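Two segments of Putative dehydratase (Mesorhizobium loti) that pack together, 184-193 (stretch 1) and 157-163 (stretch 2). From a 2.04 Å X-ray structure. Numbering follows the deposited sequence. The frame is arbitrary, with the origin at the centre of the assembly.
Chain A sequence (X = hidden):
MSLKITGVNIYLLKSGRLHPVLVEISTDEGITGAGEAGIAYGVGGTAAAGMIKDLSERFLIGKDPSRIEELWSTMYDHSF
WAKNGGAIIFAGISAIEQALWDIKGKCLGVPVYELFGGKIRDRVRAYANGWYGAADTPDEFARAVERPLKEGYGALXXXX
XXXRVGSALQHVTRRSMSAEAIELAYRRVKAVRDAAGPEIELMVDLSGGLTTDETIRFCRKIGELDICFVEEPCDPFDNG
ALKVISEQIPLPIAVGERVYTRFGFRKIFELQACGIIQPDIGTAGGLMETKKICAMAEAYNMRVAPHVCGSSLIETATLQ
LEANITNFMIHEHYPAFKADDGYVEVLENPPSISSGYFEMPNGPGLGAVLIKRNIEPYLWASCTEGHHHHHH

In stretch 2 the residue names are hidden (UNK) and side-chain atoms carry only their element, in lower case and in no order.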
# COMPACT_ATOMS: atom_id res chain seq x y z
N LEU A 184 -25.21 -17.98 -24.77
CA LEU A 184 -25.88 -19.21 -24.38
C LEU A 184 -25.75 -19.41 -22.87
O LEU A 184 -26.68 -19.86 -22.20
CB LEU A 184 -25.26 -20.38 -25.16
CG LEU A 184 -25.87 -21.78 -25.12
CD1 LEU A 184 -25.47 -22.46 -23.85
CD2 LEU A 184 -27.39 -21.71 -25.26
N ALA A 185 -24.59 -19.05 -22.32
CA ALA A 185 -24.36 -19.19 -20.88
C ALA A 185 -25.39 -18.34 -20.15
O ALA A 185 -26.00 -18.77 -19.17
CB ALA A 185 -22.95 -18.72 -20.53
N TYR A 186 -25.59 -17.12 -20.64
CA TYR A 186 -26.55 -16.21 -20.04
C TYR A 186 -27.98 -16.76 -20.11
O TYR A 186 -28.74 -16.65 -19.15
CB TYR A 186 -26.49 -14.85 -20.73
CG TYR A 186 -27.65 -13.95 -20.35
CD1 TYR A 186 -27.71 -13.34 -19.10
CD2 TYR A 186 -28.72 -13.77 -21.23
CE1 TYR A 186 -28.81 -12.56 -18.73
CE2 TYR A 186 -29.82 -13.00 -20.87
CZ TYR A 186 -29.86 -12.40 -19.63
OH TYR A 186 -30.95 -11.63 -19.29
N ARG A 187 -28.33 -17.33 -21.26
CA ARG A 187 -29.67 -17.88 -21.46
C ARG A 187 -29.91 -19.06 -20.53
O ARG A 187 -31.03 -19.28 -20.08
CB ARG A 187 -29.87 -18.31 -22.92
CG ARG A 187 -29.85 -17.14 -23.90
CD ARG A 187 -30.99 -16.17 -23.64
NE ARG A 187 -30.82 -14.90 -24.36
CZ ARG A 187 -31.65 -13.87 -24.27
NH1 ARG A 187 -32.73 -13.93 -23.49
NH2 ARG A 187 -31.40 -12.76 -24.95
N ARG A 188 -28.85 -19.83 -20.25
CA ARG A 188 -28.98 -20.97 -19.35
C ARG A 188 -29.33 -20.47 -17.95
O ARG A 188 -30.20 -21.04 -17.28
CB ARG A 188 -27.68 -21.76 -19.30
CG ARG A 188 -27.36 -22.59 -20.53
CD ARG A 188 -25.96 -23.18 -20.40
NE ARG A 188 -25.64 -24.14 -21.45
CZ ARG A 188 -24.40 -24.50 -21.77
NH1 ARG A 188 -23.37 -23.96 -21.13
NH2 ARG A 188 -24.18 -25.41 -22.72
N VAL A 189 -28.65 -19.42 -17.50
CA VAL A 189 -28.92 -18.88 -16.17
C VAL A 189 -30.35 -18.32 -16.12
O VAL A 189 -31.09 -18.54 -15.16
CB VAL A 189 -27.91 -17.75 -15.80
CG1 VAL A 189 -28.21 -17.21 -14.41
CG2 VAL A 189 -26.49 -18.31 -15.83
N LYS A 190 -30.75 -17.61 -17.18
CA LYS A 190 -32.08 -17.04 -17.25
C LYS A 190 -33.16 -18.12 -17.30
O LYS A 190 -34.22 -17.97 -16.71
CB LYS A 190 -32.21 -16.13 -18.48
CG LYS A 190 -33.58 -15.45 -18.61
CD LYS A 190 -33.59 -14.44 -19.75
CE LYS A 190 -34.89 -13.64 -19.77
NZ LYS A 190 -36.06 -14.50 -20.12
N ALA A 191 -32.88 -19.22 -18.00
CA ALA A 191 -33.84 -20.31 -18.09
C ALA A 191 -34.06 -20.93 -16.71
O ALA A 191 -35.17 -21.31 -16.36
CB ALA A 191 -33.35 -21.38 -19.06
N VAL A 192 -32.99 -21.02 -15.92
CA VAL A 192 -33.09 -21.58 -14.57
C VAL A 192 -33.93 -20.66 -13.69
O VAL A 192 -34.79 -21.14 -12.93
CB VAL A 192 -31.69 -21.78 -13.92
CG1 VAL A 192 -31.83 -22.15 -12.45
CG2 VAL A 192 -30.94 -22.88 -14.65
N ARG A 193 -33.70 -19.35 -13.78
CA ARG A 193 -34.46 -18.39 -12.99
C ARG A 193 -35.93 -18.44 -13.37
O ARG A 193 -36.81 -18.53 -12.50
CB ARG A 193 -33.92 -16.97 -13.19
CG ARG A 193 -34.80 -15.86 -12.58
CD ARG A 193 -35.15 -16.16 -11.12
NE ARG A 193 -34.02 -15.99 -10.21
CZ ARG A 193 -33.94 -16.52 -8.99
NH1 ARG A 193 -34.93 -17.28 -8.52
NH2 ARG A 193 -32.88 -16.28 -8.23
N UNK A 157 -27.49 -24.78 -7.12
CA UNK A 157 -26.22 -24.30 -7.65
C UNK A 157 -25.97 -24.99 -8.98
O UNK A 157 -26.28 -26.17 -9.14
n UNK A 157 -20.71 -25.38 -5.31
c UNK A 157 -25.05 -24.61 -6.71
c UNK A 157 -22.59 -24.03 -6.20
c UNK A 157 -23.75 -23.95 -7.20
c UNK A 157 -21.79 -25.31 -6.35
N UNK A 158 -25.40 -24.26 -9.94
CA UNK A 158 -25.11 -24.85 -11.24
C UNK A 158 -23.99 -24.14 -11.98
O UNK A 158 -23.70 -22.97 -11.73
c UNK A 158 -27.46 -21.72 -13.91
c UNK A 158 -26.98 -23.54 -12.38
c UNK A 158 -26.38 -24.89 -12.11
c UNK A 158 -28.12 -21.03 -12.90
c UNK A 158 -28.22 -21.59 -11.62
c UNK A 158 -27.65 -22.84 -11.37
c UNK A 158 -26.90 -22.97 -13.64
N UNK A 159 -23.34 -24.88 -12.87
CA UNK A 159 -22.24 -24.39 -13.69
C UNK A 159 -22.84 -24.14 -15.07
O UNK A 159 -23.23 -25.07 -15.77
c UNK A 159 -17.94 -23.92 -15.11
o UNK A 159 -16.63 -24.45 -17.04
c UNK A 159 -21.16 -25.49 -13.76
c UNK A 159 -19.75 -25.92 -15.81
c UNK A 159 -19.06 -24.18 -14.30
c UNK A 159 -17.74 -24.67 -16.26
c UNK A 159 -18.64 -25.67 -16.62
c UNK A 159 -19.97 -25.19 -14.64
N UNK A 160 -22.93 -22.86 -15.49
CA UNK A 160 -23.52 -22.53 -16.79
C UNK A 160 -22.56 -22.39 -17.96
O UNK A 160 -22.98 -22.05 -19.07
c UNK A 160 -22.72 -21.64 -14.69
c UNK A 160 -24.21 -21.21 -16.50
c UNK A 160 -23.18 -20.52 -15.65
N UNK A 161 -21.28 -22.67 -17.74
CA UNK A 161 -20.29 -22.51 -18.80
C UNK A 161 -19.85 -23.78 -19.54
O UNK A 161 -18.91 -23.73 -20.33
c UNK A 161 -19.05 -21.79 -18.23
c UNK A 161 -17.95 -19.95 -16.90
c UNK A 161 -19.29 -20.52 -17.40
c UNK A 161 -20.03 -19.47 -18.26
N UNK A 162 -20.52 -24.91 -19.31
CA UNK A 162 -20.11 -26.16 -19.97
C UNK A 162 -20.32 -26.12 -21.49
O UNK A 162 -21.30 -25.57 -21.98
c UNK A 162 -20.86 -27.35 -19.37
N UNK A 163 -19.38 -26.71 -22.21
CA UNK A 163 -19.45 -26.76 -23.66
C UNK A 163 -19.58 -28.22 -24.11
O UNK A 163 -18.89 -29.09 -23.59
o UNK A 163 -18.93 -23.42 -24.51
n UNK A 163 -18.03 -22.97 -22.49
c UNK A 163 -17.47 -25.07 -23.55
c UNK A 163 -18.21 -23.75 -23.55
c UNK A 163 -18.19 -26.18 -24.31

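Position 157 carries four carbons in a row ending in a nitrogen, an unbranched chain that stays out of reach of the helix that includes 184-193; it can only be lysine. Lys157 lies in a strand and is buried; its amino group is hydrogen-bonded elsewhere in the structure, which is how a buried charge is usually accommodated.

At position 158, one carbon leads to a ring of six carbons with no heteroatom. Val192 CG2 sits over one face of the ring and Val189 CA at its edge. This is phenylalanine. The CA-to-CB bond of Phe158 points toward the helix. Val192 CG2 is 4.0 Å from the centroid of the Phe158 ring and 22° off the normal, a CH-pi contact, and Val189 CA is 3.9 Å from Phe158 CE1. A flat apolar ring suits this place because it offers both a face and an edge to residues one helical turn apart.

Position 159 also has one carbon and a six-carbon ring, but the ring bears an oxygen and touches nothing on the helix; it is tyrosine. The hydroxyl suits this buried place because Tyr159 OH is hydrogen-bonded elsewhere in the structure.

Position 160 has three carbons that close a ring onto the backbone nitrogen, and the ring packs against Val189 CG2. This is the signature of proline. Pro160 CB is 3.7 Å from Val189 CG2, a compact apolar fit. Pro160 CA is 5.3 Å from Ala185 CA, an approach compatible with the small methyl there: Ala185 CB lies just 3.6 Å from Pro160 O.

Position 161 has four carbons, forked at the second, whose end meets Ala185 CB: leucine. The CA-to-CB bond of Leu161 points away from the helix, yet Leu161 CD2 lies 3.8 Å from Ala185 CB, so a branched apolar end suits the methyl it meets.

Position 162 has a single carbon that makes no close contact, while its backbone O accepts hydrogen bonds from Arg188. It is alanine. A small side chain is enough for Ala162, which contributes chiefly through its carbonyl.

Position 163 has three carbons, the third carrying one oxygen and one nitrogen, and makes no contact with the helix. That amide makes it glutamine; a polar end suits Gln163, which is partly exposed.

The contact combines apolar packing with a polar clamp. Ala185 packs on Leu161 and the Pro160 carbonyl, Val189 on Pro160 and Phe158, and Val192 on Phe158. Arg188 NH1 donates to Pro160 O and to Ala162 O, both at 2.8 Å, and Arg188 NH2 donates to Ala162 O at 3.0 Å. Both carbonyls lie near the guanidinium plane, where its N-H bonds point, so one side chain satisfies two backbone acceptors and ties the loop to the helix.

Stretch 2, residues 157-163: KFYPLAQ
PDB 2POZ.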